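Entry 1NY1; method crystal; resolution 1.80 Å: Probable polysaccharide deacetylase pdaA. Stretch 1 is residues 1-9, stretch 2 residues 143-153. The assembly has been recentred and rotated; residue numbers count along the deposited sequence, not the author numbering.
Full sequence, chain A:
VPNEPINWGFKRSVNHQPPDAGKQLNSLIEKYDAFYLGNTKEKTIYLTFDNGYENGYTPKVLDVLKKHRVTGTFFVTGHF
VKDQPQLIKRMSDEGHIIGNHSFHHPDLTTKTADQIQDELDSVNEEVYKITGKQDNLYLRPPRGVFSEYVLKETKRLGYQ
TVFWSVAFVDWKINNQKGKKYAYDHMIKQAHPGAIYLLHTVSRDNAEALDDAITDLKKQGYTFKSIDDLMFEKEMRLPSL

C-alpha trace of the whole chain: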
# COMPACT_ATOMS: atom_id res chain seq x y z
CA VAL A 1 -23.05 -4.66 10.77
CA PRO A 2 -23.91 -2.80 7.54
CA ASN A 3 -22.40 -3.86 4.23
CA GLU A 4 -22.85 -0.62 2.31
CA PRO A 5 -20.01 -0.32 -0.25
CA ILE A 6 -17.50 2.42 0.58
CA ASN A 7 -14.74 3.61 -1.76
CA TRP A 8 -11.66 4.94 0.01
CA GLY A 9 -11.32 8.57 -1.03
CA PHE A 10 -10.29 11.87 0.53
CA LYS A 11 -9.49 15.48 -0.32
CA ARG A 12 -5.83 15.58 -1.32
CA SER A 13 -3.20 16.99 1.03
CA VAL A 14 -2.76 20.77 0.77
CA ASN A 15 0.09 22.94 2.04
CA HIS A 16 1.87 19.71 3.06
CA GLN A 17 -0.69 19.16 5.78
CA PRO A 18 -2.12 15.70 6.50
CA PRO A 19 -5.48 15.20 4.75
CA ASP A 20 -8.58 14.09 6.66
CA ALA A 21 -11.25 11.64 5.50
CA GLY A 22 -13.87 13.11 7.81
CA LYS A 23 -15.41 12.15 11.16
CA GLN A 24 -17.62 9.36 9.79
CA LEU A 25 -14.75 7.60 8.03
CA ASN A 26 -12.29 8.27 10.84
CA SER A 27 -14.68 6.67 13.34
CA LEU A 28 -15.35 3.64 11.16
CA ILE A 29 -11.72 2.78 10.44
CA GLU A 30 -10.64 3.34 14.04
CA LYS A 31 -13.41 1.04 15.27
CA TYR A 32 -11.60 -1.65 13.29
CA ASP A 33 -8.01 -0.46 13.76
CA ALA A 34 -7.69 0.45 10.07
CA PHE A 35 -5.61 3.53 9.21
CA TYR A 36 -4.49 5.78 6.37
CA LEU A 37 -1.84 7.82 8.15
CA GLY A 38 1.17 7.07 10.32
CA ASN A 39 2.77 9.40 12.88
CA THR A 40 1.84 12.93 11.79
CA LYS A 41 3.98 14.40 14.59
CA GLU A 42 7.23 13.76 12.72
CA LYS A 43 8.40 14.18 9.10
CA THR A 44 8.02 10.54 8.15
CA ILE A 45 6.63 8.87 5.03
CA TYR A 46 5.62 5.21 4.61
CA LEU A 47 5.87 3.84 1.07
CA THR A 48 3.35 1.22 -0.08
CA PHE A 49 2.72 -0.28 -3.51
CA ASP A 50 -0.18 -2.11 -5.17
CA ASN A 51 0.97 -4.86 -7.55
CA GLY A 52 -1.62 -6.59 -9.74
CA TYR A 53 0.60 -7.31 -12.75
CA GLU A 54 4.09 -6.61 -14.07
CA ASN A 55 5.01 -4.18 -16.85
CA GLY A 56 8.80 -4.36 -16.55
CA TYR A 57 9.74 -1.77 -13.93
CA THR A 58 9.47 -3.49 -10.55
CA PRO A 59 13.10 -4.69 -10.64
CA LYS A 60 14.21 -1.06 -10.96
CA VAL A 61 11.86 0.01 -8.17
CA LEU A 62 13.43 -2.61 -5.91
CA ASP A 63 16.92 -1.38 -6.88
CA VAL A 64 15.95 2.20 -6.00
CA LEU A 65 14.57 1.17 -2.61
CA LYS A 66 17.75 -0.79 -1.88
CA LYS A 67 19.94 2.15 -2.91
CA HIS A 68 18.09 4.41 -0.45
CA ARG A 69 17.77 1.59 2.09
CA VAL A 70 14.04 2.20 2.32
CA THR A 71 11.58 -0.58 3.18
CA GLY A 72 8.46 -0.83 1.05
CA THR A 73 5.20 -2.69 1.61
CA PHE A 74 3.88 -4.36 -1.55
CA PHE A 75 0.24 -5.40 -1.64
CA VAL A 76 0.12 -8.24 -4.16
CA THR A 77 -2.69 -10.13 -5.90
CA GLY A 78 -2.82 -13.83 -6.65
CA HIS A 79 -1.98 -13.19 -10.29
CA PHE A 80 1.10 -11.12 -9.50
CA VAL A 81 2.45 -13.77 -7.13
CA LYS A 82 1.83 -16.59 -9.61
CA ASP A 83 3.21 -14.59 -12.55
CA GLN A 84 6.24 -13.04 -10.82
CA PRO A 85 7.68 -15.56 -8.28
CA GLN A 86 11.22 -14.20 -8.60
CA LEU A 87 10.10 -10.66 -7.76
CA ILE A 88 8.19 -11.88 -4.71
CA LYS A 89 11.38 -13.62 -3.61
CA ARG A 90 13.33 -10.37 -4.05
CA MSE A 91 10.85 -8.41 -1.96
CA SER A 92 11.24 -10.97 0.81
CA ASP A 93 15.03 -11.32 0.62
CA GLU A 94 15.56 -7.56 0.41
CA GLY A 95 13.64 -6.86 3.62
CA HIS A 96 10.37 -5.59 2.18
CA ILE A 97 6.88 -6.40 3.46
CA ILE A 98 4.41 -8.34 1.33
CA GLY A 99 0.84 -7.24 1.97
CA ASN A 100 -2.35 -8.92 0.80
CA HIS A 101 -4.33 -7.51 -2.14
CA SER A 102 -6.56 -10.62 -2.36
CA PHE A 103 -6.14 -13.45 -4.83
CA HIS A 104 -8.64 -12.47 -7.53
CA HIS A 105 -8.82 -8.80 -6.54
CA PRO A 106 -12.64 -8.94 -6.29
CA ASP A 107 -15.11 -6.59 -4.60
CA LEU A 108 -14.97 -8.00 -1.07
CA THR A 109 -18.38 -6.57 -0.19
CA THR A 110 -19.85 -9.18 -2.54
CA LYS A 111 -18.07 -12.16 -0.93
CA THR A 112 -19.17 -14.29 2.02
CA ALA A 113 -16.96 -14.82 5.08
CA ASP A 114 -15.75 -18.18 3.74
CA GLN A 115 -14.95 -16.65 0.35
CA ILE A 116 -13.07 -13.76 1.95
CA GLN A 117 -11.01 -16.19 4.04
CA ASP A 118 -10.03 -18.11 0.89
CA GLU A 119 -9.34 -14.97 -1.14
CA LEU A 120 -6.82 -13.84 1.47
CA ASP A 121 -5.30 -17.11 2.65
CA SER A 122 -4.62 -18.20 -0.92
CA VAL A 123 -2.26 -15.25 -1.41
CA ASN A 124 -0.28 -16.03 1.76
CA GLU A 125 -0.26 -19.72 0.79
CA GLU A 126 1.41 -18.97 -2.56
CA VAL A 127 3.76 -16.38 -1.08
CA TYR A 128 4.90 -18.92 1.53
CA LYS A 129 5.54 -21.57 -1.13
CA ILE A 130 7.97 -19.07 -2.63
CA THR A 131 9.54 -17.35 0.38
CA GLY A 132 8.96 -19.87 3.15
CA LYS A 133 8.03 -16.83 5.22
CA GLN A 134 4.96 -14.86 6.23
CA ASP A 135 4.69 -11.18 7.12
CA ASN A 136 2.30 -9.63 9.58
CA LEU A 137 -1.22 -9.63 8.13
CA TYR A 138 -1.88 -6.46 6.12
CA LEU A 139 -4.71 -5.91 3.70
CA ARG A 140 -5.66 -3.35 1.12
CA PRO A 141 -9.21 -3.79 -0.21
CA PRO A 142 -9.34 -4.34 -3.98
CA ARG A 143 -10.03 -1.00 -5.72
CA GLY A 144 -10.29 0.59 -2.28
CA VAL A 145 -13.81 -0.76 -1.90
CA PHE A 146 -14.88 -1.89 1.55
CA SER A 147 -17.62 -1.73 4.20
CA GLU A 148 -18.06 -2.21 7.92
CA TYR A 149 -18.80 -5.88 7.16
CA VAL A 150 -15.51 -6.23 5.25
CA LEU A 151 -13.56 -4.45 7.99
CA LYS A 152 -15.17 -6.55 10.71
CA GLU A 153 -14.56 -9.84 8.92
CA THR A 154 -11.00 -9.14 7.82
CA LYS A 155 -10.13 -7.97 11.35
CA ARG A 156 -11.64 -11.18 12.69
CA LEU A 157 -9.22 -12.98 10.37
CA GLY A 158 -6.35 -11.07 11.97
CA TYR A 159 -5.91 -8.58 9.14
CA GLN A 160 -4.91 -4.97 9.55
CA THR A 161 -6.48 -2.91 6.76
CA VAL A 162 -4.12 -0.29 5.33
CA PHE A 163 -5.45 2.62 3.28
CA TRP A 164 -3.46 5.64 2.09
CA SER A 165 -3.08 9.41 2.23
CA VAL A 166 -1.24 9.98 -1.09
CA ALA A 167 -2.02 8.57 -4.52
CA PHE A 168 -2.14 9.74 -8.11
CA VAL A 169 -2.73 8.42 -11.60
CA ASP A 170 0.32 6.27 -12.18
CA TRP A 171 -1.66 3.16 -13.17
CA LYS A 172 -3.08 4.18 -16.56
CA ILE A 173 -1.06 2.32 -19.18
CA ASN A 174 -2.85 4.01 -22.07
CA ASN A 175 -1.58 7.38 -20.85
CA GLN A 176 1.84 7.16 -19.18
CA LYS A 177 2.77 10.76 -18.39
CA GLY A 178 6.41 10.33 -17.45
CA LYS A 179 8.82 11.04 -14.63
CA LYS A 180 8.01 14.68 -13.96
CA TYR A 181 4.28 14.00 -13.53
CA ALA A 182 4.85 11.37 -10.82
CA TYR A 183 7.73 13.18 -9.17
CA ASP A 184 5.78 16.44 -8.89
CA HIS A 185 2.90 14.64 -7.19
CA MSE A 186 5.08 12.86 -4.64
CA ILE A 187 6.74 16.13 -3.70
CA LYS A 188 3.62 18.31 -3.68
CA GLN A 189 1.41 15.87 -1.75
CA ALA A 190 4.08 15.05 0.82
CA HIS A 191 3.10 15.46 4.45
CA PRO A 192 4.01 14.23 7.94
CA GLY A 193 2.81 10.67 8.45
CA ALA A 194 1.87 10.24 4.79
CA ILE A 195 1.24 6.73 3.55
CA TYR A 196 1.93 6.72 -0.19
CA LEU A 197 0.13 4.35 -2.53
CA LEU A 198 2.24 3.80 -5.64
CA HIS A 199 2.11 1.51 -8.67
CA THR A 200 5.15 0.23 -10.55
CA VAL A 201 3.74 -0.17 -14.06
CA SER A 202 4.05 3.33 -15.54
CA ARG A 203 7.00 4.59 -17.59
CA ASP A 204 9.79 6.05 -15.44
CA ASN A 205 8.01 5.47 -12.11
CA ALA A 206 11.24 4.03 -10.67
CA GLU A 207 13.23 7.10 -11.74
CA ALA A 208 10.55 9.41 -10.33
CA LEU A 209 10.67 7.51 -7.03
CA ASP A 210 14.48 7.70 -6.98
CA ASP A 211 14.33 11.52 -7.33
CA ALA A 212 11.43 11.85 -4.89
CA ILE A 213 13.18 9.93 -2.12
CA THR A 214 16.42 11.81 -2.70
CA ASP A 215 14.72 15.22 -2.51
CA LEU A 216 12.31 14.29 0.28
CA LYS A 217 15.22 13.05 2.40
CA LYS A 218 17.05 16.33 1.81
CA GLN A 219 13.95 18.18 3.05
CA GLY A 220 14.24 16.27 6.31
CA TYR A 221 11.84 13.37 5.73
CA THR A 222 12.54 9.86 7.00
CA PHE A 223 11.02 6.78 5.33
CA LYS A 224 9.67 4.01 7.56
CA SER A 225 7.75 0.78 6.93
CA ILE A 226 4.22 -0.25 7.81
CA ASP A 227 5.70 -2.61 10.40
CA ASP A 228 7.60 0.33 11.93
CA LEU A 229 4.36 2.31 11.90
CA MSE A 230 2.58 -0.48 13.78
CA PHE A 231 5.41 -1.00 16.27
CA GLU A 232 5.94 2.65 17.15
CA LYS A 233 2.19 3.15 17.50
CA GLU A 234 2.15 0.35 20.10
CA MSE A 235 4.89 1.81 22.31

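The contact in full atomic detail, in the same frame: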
# COMPACT_ATOMS: atom_id res chain seq x y z
N VAL A 1 -23.65 -5.93 11.26
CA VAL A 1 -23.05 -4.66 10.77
C VAL A 1 -23.42 -4.42 9.31
O VAL A 1 -23.58 -5.36 8.54
CB VAL A 1 -21.51 -4.69 10.89
CG1 VAL A 1 -21.11 -4.87 12.34
CG2 VAL A 1 -20.93 -5.79 10.02
N PRO A 2 -23.55 -3.14 8.92
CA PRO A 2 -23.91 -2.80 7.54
C PRO A 2 -22.85 -3.20 6.52
O PRO A 2 -21.66 -3.25 6.82
CB PRO A 2 -24.12 -1.29 7.61
CG PRO A 2 -23.17 -0.87 8.68
CD PRO A 2 -23.36 -1.93 9.74
N ASN A 3 -23.30 -3.48 5.30
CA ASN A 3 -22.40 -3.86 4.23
C ASN A 3 -22.55 -2.91 3.04
O ASN A 3 -22.51 -3.33 1.88
CB ASN A 3 -22.67 -5.30 3.78
CG ASN A 3 -21.68 -5.77 2.73
OD1 ASN A 3 -20.49 -5.48 2.80
ND2 ASN A 3 -22.17 -6.51 1.74
N GLU A 4 -22.72 -1.63 3.35
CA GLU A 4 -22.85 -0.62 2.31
C GLU A 4 -21.47 -0.34 1.73
O GLU A 4 -20.56 0.05 2.45
CB GLU A 4 -23.45 0.66 2.89
CG GLU A 4 -24.95 0.59 3.12
CD GLU A 4 -25.73 0.50 1.82
OE1 GLU A 4 -25.55 1.39 0.97
OE2 GLU A 4 -26.51 -0.47 1.65
N PRO A 5 -21.30 -0.56 0.41
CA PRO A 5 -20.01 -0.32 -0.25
C PRO A 5 -19.47 1.08 0.02
O PRO A 5 -20.21 2.07 -0.02
CB PRO A 5 -20.34 -0.54 -1.72
CG PRO A 5 -21.37 -1.61 -1.66
CD PRO A 5 -22.26 -1.15 -0.53
N ILE A 6 -18.17 1.16 0.30
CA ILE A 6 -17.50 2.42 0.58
C ILE A 6 -16.19 2.45 -0.22
O ILE A 6 -15.41 1.50 -0.14
CB ILE A 6 -17.15 2.55 2.09
CG1 ILE A 6 -18.42 2.40 2.93
CG2 ILE A 6 -16.52 3.91 2.36
CD1 ILE A 6 -18.16 2.39 4.42
N ASN A 7 -15.97 3.50 -0.99
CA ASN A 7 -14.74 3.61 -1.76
C ASN A 7 -13.80 4.56 -1.02
O ASN A 7 -14.17 5.69 -0.72
CB ASN A 7 -15.00 4.15 -3.17
CG ASN A 7 -15.77 3.18 -4.05
OD1 ASN A 7 -15.75 3.28 -5.28
ND2 ASN A 7 -16.47 2.23 -3.42
N TRP A 8 -12.60 4.09 -0.70
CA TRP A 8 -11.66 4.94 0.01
C TRP A 8 -11.29 6.15 -0.85
O TRP A 8 -10.75 6.00 -1.94
CB TRP A 8 -10.39 4.18 0.38
CG TRP A 8 -9.52 5.01 1.25
CD1 TRP A 8 -8.34 5.63 0.90
CD2 TRP A 8 -9.81 5.43 2.58
NE1 TRP A 8 -7.90 6.41 1.94
CE2 TRP A 8 -8.78 6.30 2.99
CE3 TRP A 8 -10.85 5.14 3.47
CZ2 TRP A 8 -8.76 6.89 4.25
CZ3 TRP A 8 -10.83 5.74 4.73
CH2 TRP A 8 -9.79 6.60 5.11
N GLY A 9 -11.60 7.33 -0.33
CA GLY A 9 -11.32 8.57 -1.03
C GLY A 9 -11.15 9.67 -0.01
O GLY A 9 -11.59 9.54 1.14
N ARG A 143 -9.44 -2.24 -5.20
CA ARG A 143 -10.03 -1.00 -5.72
C ARG A 143 -10.47 -0.05 -4.61
O ARG A 143 -11.27 0.87 -4.84
CB ARG A 143 -11.21 -1.34 -6.63
CG ARG A 143 -11.48 -0.31 -7.73
CD ARG A 143 -12.48 -0.85 -8.75
NE ARG A 143 -12.76 0.10 -9.83
CZ ARG A 143 -11.87 0.51 -10.73
NH1 ARG A 143 -10.63 0.04 -10.70
NH2 ARG A 143 -12.23 1.36 -11.68
N GLY A 144 -9.95 -0.26 -3.41
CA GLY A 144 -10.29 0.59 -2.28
C GLY A 144 -11.73 0.48 -1.85
O GLY A 144 -12.24 1.35 -1.13
N VAL A 145 -12.41 -0.58 -2.27
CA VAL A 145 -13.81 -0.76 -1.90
C VAL A 145 -13.94 -1.64 -0.67
O VAL A 145 -13.40 -2.75 -0.62
CB VAL A 145 -14.62 -1.39 -3.06
CG1 VAL A 145 -16.05 -1.63 -2.61
CG2 VAL A 145 -14.59 -0.48 -4.26
N PHE A 146 -14.67 -1.15 0.32
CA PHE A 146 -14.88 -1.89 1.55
C PHE A 146 -16.24 -1.58 2.20
O PHE A 146 -17.12 -0.99 1.56
CB PHE A 146 -13.74 -1.60 2.54
CG PHE A 146 -13.70 -0.16 3.01
CD1 PHE A 146 -13.28 0.86 2.16
CD2 PHE A 146 -14.12 0.16 4.30
CE1 PHE A 146 -13.28 2.18 2.58
CE2 PHE A 146 -14.12 1.49 4.73
CZ PHE A 146 -13.70 2.50 3.87
N SER A 147 -16.39 -1.97 3.45
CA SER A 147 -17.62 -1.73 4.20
C SER A 147 -17.35 -2.14 5.64
O SER A 147 -16.31 -2.71 5.93
CB SER A 147 -18.76 -2.59 3.64
OG SER A 147 -18.51 -3.98 3.86
N GLU A 148 -18.27 -1.84 6.54
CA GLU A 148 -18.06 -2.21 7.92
C GLU A 148 -17.98 -3.74 8.00
O GLU A 148 -17.17 -4.29 8.75
CB GLU A 148 -19.20 -1.68 8.79
CG GLU A 148 -19.10 -2.08 10.25
CD GLU A 148 -19.79 -1.10 11.16
OE1 GLU A 148 -20.61 -0.30 10.66
OE2 GLU A 148 -19.52 -1.13 12.38
N TYR A 149 -18.80 -4.42 7.20
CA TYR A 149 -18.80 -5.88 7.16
C TYR A 149 -17.43 -6.42 6.75
O TYR A 149 -16.93 -7.38 7.35
CB TYR A 149 -19.85 -6.38 6.16
CG TYR A 149 -19.61 -7.78 5.64
CD1 TYR A 149 -19.79 -8.89 6.46
CD2 TYR A 149 -19.17 -7.99 4.34
CE1 TYR A 149 -19.54 -10.19 5.98
CE2 TYR A 149 -18.92 -9.27 3.85
CZ TYR A 149 -19.11 -10.36 4.68
OH TYR A 149 -18.86 -11.62 4.19
N VAL A 150 -16.83 -5.81 5.73
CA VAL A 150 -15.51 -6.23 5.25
C VAL A 150 -14.44 -5.97 6.30
O VAL A 150 -13.54 -6.78 6.49
CB VAL A 150 -15.13 -5.49 3.95
CG1 VAL A 150 -13.70 -5.86 3.54
CG2 VAL A 150 -16.10 -5.85 2.83
N LEU A 151 -14.53 -4.82 6.96
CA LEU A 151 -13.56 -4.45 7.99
C LEU A 151 -13.68 -5.37 9.19
O LEU A 151 -12.68 -5.80 9.77
CB LEU A 151 -13.76 -3.00 8.43
CG LEU A 151 -13.34 -1.91 7.45
CD1 LEU A 151 -13.61 -0.54 8.06
CD2 LEU A 151 -11.85 -2.06 7.13
N LYS A 152 -14.92 -5.68 9.57
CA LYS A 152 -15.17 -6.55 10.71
C LYS A 152 -14.66 -7.96 10.45
O LYS A 152 -13.98 -8.55 11.29
CB LYS A 152 -16.68 -6.59 11.01
CG LYS A 152 -17.04 -7.38 12.24
CD LYS A 152 -18.55 -7.60 12.32
CE LYS A 152 -18.92 -8.42 13.55
NZ LYS A 152 -18.59 -7.70 14.81
N GLU A 153 -14.99 -8.50 9.28
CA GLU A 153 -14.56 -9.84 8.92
C GLU A 153 -13.06 -10.00 8.75
O GLU A 153 -12.48 -10.97 9.24
CB GLU A 153 -15.26 -10.29 7.64
CG GLU A 153 -16.47 -11.16 7.89
CD GLU A 153 -16.11 -12.37 8.74
OE1 GLU A 153 -15.29 -13.20 8.28
OE2 GLU A 153 -16.64 -12.49 9.86
O HOH W 1 -20.76 -0.50 5.16

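Residues 1-9 and 143-153 of this chain meet across at least 136 positions of sequence and together bury 714 Å² of surface. Arg143 makes no contact, so the interface opens at Gly144. Its carbonyl accepts a hydrogen bond from the backbone of the other stretch, Trp8 N to Gly144 O at 2.8 Å, with a near-straight N-H...O angle of 165°. Gly144 O also lies 3.4 Å from Asn7 CA, a CA-H...O contact with 141° at the hydrogen. Gly144 has a positive phi of 66°, which by itself favours glycine, and the neighbouring chain is close: an ideal CB here would point toward stretch 1 and sit 3.7 Å from Trp8 CB.

Val145 and Asn7 form the non-hydrogen-bonded pair of a short antiparallel bridge, their CA atoms 4.5 Å apart. Both side chains lie on one face of the sheet, where Asn7 ND2 comes within 3.4 Å of Val145 CG2; this is a packing contact, since a methyl group offers the amide no acceptor. On the backbone, Val145 CA approaches Ile6 O at 3.3 Å, with 147° at the hydrogen.

Phe146 pairs with Ile6 through two backbone hydrogen bonds. Phe146 N donates to Ile6 O at 2.8 Å and 165°, whereas Ile6 N donates to Phe146 O at 2.7 Å but with a more bent angle of 138°. Phe146 O also receives a CA-H...O contact from Pro5 CA at 3.5 Å. The Ile6 and Phe146 side chains share the face opposite that of Val145 and Asn7. With chi1 at 65° (p), the phenyl ring lies beneath the isoleucine: Ile6 CB is 4.0 Å from the centroid of the Phe146 ring and only 14° off its normal, a CH-pi contact over the face. Ile6 CG2 reaches Phe146 CZ at 3.5 Å. Phe146 CZ also meets the edge of the indole, 3.9 Å from Trp8 CE3, so the phenylalanine bridges two residues of stretch 1.

Ser147 links the strand to the helix that follows. From its N-cap position, Ser147 OG accepts from Val150 N at 3.1 Å and 159°, and it donates to stretch 1, with Ser147 OG to Asn3 OD1 at 2.7 Å. One hydroxyl thus caps the helix and ties it to the other segment.

At Glu148 a water mediates: its oxygen accepts from Glu148 N at 3.1 Å and donates to Glu4 O at 2.8 Å, with a weak bond to Pro2 O at 3.3 Å. The glutamate side chain packs along the N-terminal residues, Glu148 CG lying 3.6 Å from Val1 CB.

Tyr149 N donates a weak hydrogen bond to Pro2 O, 3.1 Å long with an angle of 134°. Its CA-to-CB bond points toward stretch 1, and Tyr149 CB is 4.1 Å from Val1 CG2. One turn after Glu148, the aliphatic part of Lys152 closes the contact, with Lys152 CD 3.7 Å from Val1 CG1.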